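Local coordinates for protein phytase (Debaryomyces castellii, PDB 2GFI) that releases phosphate from phytate (inositol hexakisphosphate) by hydrolysis, as a 3-phytase of the histidine acid phosphatase family, at residues Ala40-Gln45 against Glu262-Gly267; Asp106-Phe111 against Phe256-Tyr261. All blocks are in the same frame, centred on the assembly; numbering follows the deposited sequence.

How the contacts relate
From the N terminus, residues 40-45 come first, in the loop before strand 59-69. Residues 106-111 follow, in the loop between helices 77-91 and 133-148. Both meet helix 249-266: contact 2 uses its residues 256-261, and contact 1 uses residues 262-267, its last turn and the glycine after it. The 144-residue loop closed by contact 2 therefore falls wholly within the 216-residue loop closed by contact 1, and the two do not cross. Their centres are 12 Å apart. They touch directly: Ala-40 CB packs on Ala-260 and Tyr-261, and Glu-262 OE2 makes a weak, probable hydrogen bond to Tyr-108 OH. Together they tie two loops that lie apart in sequence to one helix.

Contact 1: residues Ala40-Gln45 against Glu262-Gly267; sequences AAPYIQ and ELNVKG
This is a side-chain-to-backbone contact: the amide of Asn-264, on the last turn of helix 249-266, holds the carbonyl of Ala-40 in the loop before strand 59-69. The contact is small and largely buried. Asn-264 ND2 donates to Ala-40 O at 2.7 Å, and the N-H···O angle is 145°. The donor lies nearly in line with the carbonyl, while the oxygen sits tilted from the amide plane. Ala-40 O has a second donor in Gln-371 NE2, and Asn-264 ND2 also bonds Arg-73 O. The other amide branch faces the proline. Asn-264 OD1 lies 3.1 Å from Pro-42 CD and equally close to Pro-42 N, which has no hydrogen to give.

Apolar packing continues beside the amide. With CG anti to the backbone N (chi1 178°), Leu-263 sets CG beside the Pro-42 ring; its methyl CD2 comes closer, 3.6 Å from Pro-42 CD. The two side chains cross at about a right angle. Ala-41 CB touches the same methyl more loosely, at 4.2 Å.

An alanine at Asn-264 would probably cost Arg-73 O this donor, leave Ala-40 O with Gln-371 NE2, and open a gap beside the Pro-42 ring.

The side chain of Asn-264 is about 8 Å from that of His-70, the predicted nucleophile. One NH2 group thus joins the carbonyls of Ala-40 and Arg-73, the latter in the family's RHGxRxP signature with His-70.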
# COMPACT_ATOMS: atom_id res chain seq x y z
N ALA A 40 6.72 -11.89 -20.08
CA ALA A 40 6.73 -10.88 -21.14
C ALA A 40 6.51 -9.49 -20.58
O ALA A 40 6.96 -8.49 -21.16
CB ALA A 40 5.65 -11.19 -22.18
N ALA A 41 5.76 -9.42 -19.48
CA ALA A 41 5.33 -8.17 -18.90
C ALA A 41 6.48 -7.62 -18.01
O ALA A 41 7.55 -8.23 -17.97
CB ALA A 41 4.02 -8.38 -18.13
N PRO A 42 6.29 -6.48 -17.32
CA PRO A 42 7.39 -5.91 -16.54
C PRO A 42 7.97 -6.84 -15.45
O PRO A 42 7.37 -7.87 -15.08
CB PRO A 42 6.78 -4.63 -15.94
CG PRO A 42 5.72 -4.25 -16.98
CD PRO A 42 5.11 -5.61 -17.31
N TYR A 43 9.15 -6.45 -14.95
CA TYR A 43 9.78 -7.13 -13.84
C TYR A 43 8.81 -7.30 -12.68
O TYR A 43 8.02 -6.39 -12.38
CB TYR A 43 11.00 -6.33 -13.33
CG TYR A 43 11.69 -7.05 -12.21
CD1 TYR A 43 12.30 -8.28 -12.42
CD2 TYR A 43 11.70 -6.51 -10.93
CE1 TYR A 43 12.91 -8.95 -11.38
CE2 TYR A 43 12.32 -7.17 -9.89
CZ TYR A 43 12.91 -8.38 -10.11
OH TYR A 43 13.52 -9.03 -9.03
N ILE A 44 8.89 -8.46 -12.03
CA ILE A 44 8.25 -8.65 -10.76
C ILE A 44 9.12 -9.55 -9.90
O ILE A 44 9.74 -10.49 -10.39
CB ILE A 44 6.80 -9.23 -10.95
CG1 ILE A 44 5.97 -9.02 -9.68
CG2 ILE A 44 6.86 -10.68 -11.42
CD1 ILE A 44 4.49 -9.29 -9.86
N GLN A 45 9.14 -9.25 -8.61
CA GLN A 45 9.92 -10.02 -7.64
C GLN A 45 9.29 -11.36 -7.39
O GLN A 45 8.05 -11.50 -7.36
CB GLN A 45 10.05 -9.26 -6.31
CG GLN A 45 10.75 -7.93 -6.45
CD GLN A 45 10.83 -7.18 -5.15
OE1 GLN A 45 10.05 -7.41 -4.22
NE2 GLN A 45 11.78 -6.27 -5.08
N GLU A 262 2.08 -4.20 -24.65
CA GLU A 262 1.55 -2.85 -24.60
C GLU A 262 1.72 -2.24 -23.21
O GLU A 262 1.97 -1.02 -23.05
CB GLU A 262 0.07 -2.85 -24.97
CG GLU A 262 -0.48 -1.44 -25.14
CD GLU A 262 -1.84 -1.45 -25.79
OE1 GLU A 262 -2.72 -2.22 -25.34
OE2 GLU A 262 -2.03 -0.69 -26.76
N LEU A 263 1.55 -3.09 -22.19
CA LEU A 263 1.89 -2.71 -20.82
C LEU A 263 3.36 -2.25 -20.72
O LEU A 263 3.63 -1.13 -20.27
CB LEU A 263 1.59 -3.89 -19.87
CG LEU A 263 1.92 -3.72 -18.38
CD1 LEU A 263 1.14 -2.58 -17.74
CD2 LEU A 263 1.54 -5.03 -17.68
N ASN A 264 4.31 -3.07 -21.19
CA ASN A 264 5.72 -2.67 -21.24
C ASN A 264 5.89 -1.34 -21.96
O ASN A 264 6.54 -0.42 -21.47
CB ASN A 264 6.56 -3.70 -22.00
CG ASN A 264 6.75 -4.95 -21.25
OD1 ASN A 264 6.33 -5.06 -20.10
ND2 ASN A 264 7.39 -5.92 -21.88
N VAL A 265 5.29 -1.24 -23.13
CA VAL A 265 5.55 -0.09 -23.99
C VAL A 265 4.86 1.19 -23.53
O VAL A 265 5.47 2.26 -23.55
CB VAL A 265 5.22 -0.43 -25.46
CG1 VAL A 265 5.23 0.86 -26.32
CG2 VAL A 265 6.22 -1.47 -25.98
N LYS A 266 3.59 1.07 -23.17
CA LYS A 266 2.72 2.22 -22.88
C LYS A 266 2.53 2.46 -21.39
O LYS A 266 2.16 3.56 -20.98
CB LYS A 266 1.34 1.98 -23.50
CG LYS A 266 1.35 1.73 -25.02
CD LYS A 266 1.82 2.95 -25.83
CE LYS A 266 0.80 4.08 -25.77
NZ LYS A 266 1.23 5.08 -26.82
N GLY A 267 2.73 1.43 -20.57
CA GLY A 267 2.55 1.57 -19.13
C GLY A 267 1.18 1.18 -18.69
O GLY A 267 0.87 1.25 -17.51

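Contact 2: residues Asp106-Phe111 against Phe256-Tyr261; sequences DDYEYF and FGYCAY
Aromatic packing carries most of this contact, with Phe-111 and Tyr-258 at its centre. The edge of the Phe-111 ring points at one face of Tyr-258 in a T-shaped pair. The centroids are 4.9 Å apart and the planes stand at 70°. Phe-111 CE2 sits over that face, offset toward the rim. Phe-111 CG lies between its backbone N and carbonyl carbon (chi1 68°), on the side facing the helix. Tyr-110 meets Tyr-258 obliquely. Its CD1 is 3.4 Å from Tyr-258 OH, which lies at the edge of the Tyr-110 ring. Tyr-108 and Tyr-258 reach toward each other tip to tip, with Tyr-108 OH 3.3 Å from Tyr-258 CE2.

Phe-111, Tyr-110 and Tyr-258 form an aromatic cluster between helix 249-266 and the loop joining helices 77-91 and 133-148. Helix 77-91 adds Tyr-83 against Phe-111 and Tyr-110, and Tyr-87 against Tyr-258. Cys-259, on the same helical turn, turns away from the loop and forms a disulfide with Cys-272.

Phe-111 also packs on aliphatic and backbone atoms. Its CZ reaches Tyr-261 CB at 3.5 Å, and its CE1 is 3.6 Å from Tyr-261 C. The Tyr-261 ring leads away from the loop, and its side chain comes within about 6 Å of that of His-70, the predicted nucleophile.

Polar contact runs through a water. Tyr-258 OH donates to water 1 at 2.5 Å. That water donates in turn to Glu-109 O at 2.7 Å, so it links the tyrosine to the loop backbone. The hydroxyl of Tyr-108 turns instead to Glu-262, one helical turn after Tyr-258.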
# COMPACT_ATOMS: atom_id res chain seq x y z
N ASP A 106 -11.58 3.70 -30.28
CA ASP A 106 -11.20 5.04 -29.83
C ASP A 106 -9.89 5.58 -30.37
O ASP A 106 -9.04 6.02 -29.59
CB ASP A 106 -11.22 5.12 -28.31
CG ASP A 106 -12.53 4.66 -27.73
OD1 ASP A 106 -12.52 4.13 -26.60
OD2 ASP A 106 -13.62 4.75 -28.35
N ASP A 107 -9.74 5.59 -31.70
CA ASP A 107 -8.46 5.95 -32.29
C ASP A 107 -7.43 5.15 -31.58
O ASP A 107 -6.48 5.69 -31.00
CB ASP A 107 -8.15 7.43 -32.07
CG ASP A 107 -9.15 8.33 -32.75
OD1 ASP A 107 -9.77 7.87 -33.76
OD2 ASP A 107 -9.35 9.51 -32.34
N TYR A 108 -7.64 3.84 -31.56
CA TYR A 108 -6.73 3.00 -30.86
C TYR A 108 -5.56 2.73 -31.79
O TYR A 108 -5.72 2.14 -32.85
CB TYR A 108 -7.45 1.74 -30.43
CG TYR A 108 -6.60 0.75 -29.70
CD1 TYR A 108 -6.06 1.05 -28.45
CD2 TYR A 108 -6.37 -0.51 -30.24
CE1 TYR A 108 -5.29 0.12 -27.78
CE2 TYR A 108 -5.63 -1.45 -29.57
CZ TYR A 108 -5.08 -1.13 -28.34
OH TYR A 108 -4.35 -2.09 -27.69
N GLU A 109 -4.40 3.24 -31.42
CA GLU A 109 -3.22 3.04 -32.22
C GLU A 109 -2.56 1.71 -31.88
O GLU A 109 -2.67 1.21 -30.77
CB GLU A 109 -2.26 4.19 -31.98
CG GLU A 109 -2.79 5.53 -32.46
CD GLU A 109 -1.76 6.64 -32.30
OE1 GLU A 109 -1.12 6.78 -31.22
OE2 GLU A 109 -1.57 7.40 -33.27
N TYR A 110 -1.88 1.13 -32.85
CA TYR A 110 -1.03 -0.00 -32.57
C TYR A 110 0.15 0.52 -31.73
O TYR A 110 0.67 1.61 -32.02
CB TYR A 110 -0.55 -0.63 -33.85
CG TYR A 110 0.36 -1.78 -33.57
CD1 TYR A 110 -0.06 -2.83 -32.77
CD2 TYR A 110 1.66 -1.83 -34.10
CE1 TYR A 110 0.80 -3.89 -32.48
CE2 TYR A 110 2.52 -2.92 -33.82
CZ TYR A 110 2.08 -3.92 -33.01
OH TYR A 110 2.89 -4.99 -32.69
N PHE A 111 0.57 -0.23 -30.70
CA PHE A 111 1.49 0.33 -29.71
C PHE A 111 2.97 0.41 -30.12
O PHE A 111 3.77 1.09 -29.49
CB PHE A 111 1.34 -0.39 -28.39
CG PHE A 111 1.80 -1.82 -28.40
CD1 PHE A 111 3.09 -2.14 -28.02
CD2 PHE A 111 0.93 -2.83 -28.70
CE1 PHE A 111 3.51 -3.46 -27.97
CE2 PHE A 111 1.33 -4.15 -28.69
CZ PHE A 111 2.62 -4.47 -28.32
N PHE A 256 -2.74 -11.95 -25.29
CA PHE A 256 -2.03 -11.98 -23.99
C PHE A 256 -0.67 -11.35 -24.07
O PHE A 256 -0.37 -10.49 -23.25
CB PHE A 256 -1.89 -13.39 -23.40
CG PHE A 256 -3.17 -13.96 -22.95
CD1 PHE A 256 -3.68 -13.64 -21.69
CD2 PHE A 256 -3.88 -14.83 -23.78
CE1 PHE A 256 -4.89 -14.21 -21.27
CE2 PHE A 256 -5.07 -15.39 -23.38
CZ PHE A 256 -5.59 -15.08 -22.11
N GLY A 257 0.14 -11.76 -25.04
CA GLY A 257 1.44 -11.11 -25.27
C GLY A 257 1.26 -9.64 -25.64
O GLY A 257 2.01 -8.75 -25.21
N TYR A 258 0.26 -9.36 -26.45
CA TYR A 258 -0.02 -8.00 -26.86
C TYR A 258 -0.25 -7.15 -25.60
O TYR A 258 0.33 -6.07 -25.45
CB TYR A 258 -1.28 -8.04 -27.76
CG TYR A 258 -1.60 -6.77 -28.50
CD1 TYR A 258 -1.68 -6.76 -29.91
CD2 TYR A 258 -1.87 -5.58 -27.81
CE1 TYR A 258 -2.01 -5.60 -30.60
CE2 TYR A 258 -2.20 -4.43 -28.49
CZ TYR A 258 -2.27 -4.45 -29.89
OH TYR A 258 -2.58 -3.27 -30.56
N CYS A 259 -1.11 -7.64 -24.70
CA CYS A 259 -1.33 -7.04 -23.40
C CYS A 259 0.02 -6.80 -22.65
O CYS A 259 0.33 -5.69 -22.23
CB CYS A 259 -2.26 -7.95 -22.58
SG CYS A 259 -2.10 -7.85 -20.79
N ALA A 260 0.81 -7.87 -22.54
CA ALA A 260 2.10 -7.81 -21.82
C ALA A 260 2.99 -6.77 -22.44
O ALA A 260 3.54 -5.94 -21.74
CB ALA A 260 2.75 -9.15 -21.79
N TYR A 261 3.12 -6.80 -23.77
CA TYR A 261 3.91 -5.81 -24.48
C TYR A 261 3.39 -4.40 -24.51
O TYR A 261 4.17 -3.49 -24.39
CB TYR A 261 4.35 -6.32 -25.87
CG TYR A 261 5.39 -7.35 -25.61
CD1 TYR A 261 6.67 -6.97 -25.24
CD2 TYR A 261 5.07 -8.70 -25.61
CE1 TYR A 261 7.62 -7.89 -24.93
CE2 TYR A 261 6.03 -9.65 -25.31
CZ TYR A 261 7.31 -9.22 -24.97
OH TYR A 261 8.27 -10.14 -24.65
O HOH W 1 -2.02 -1.09 -29.48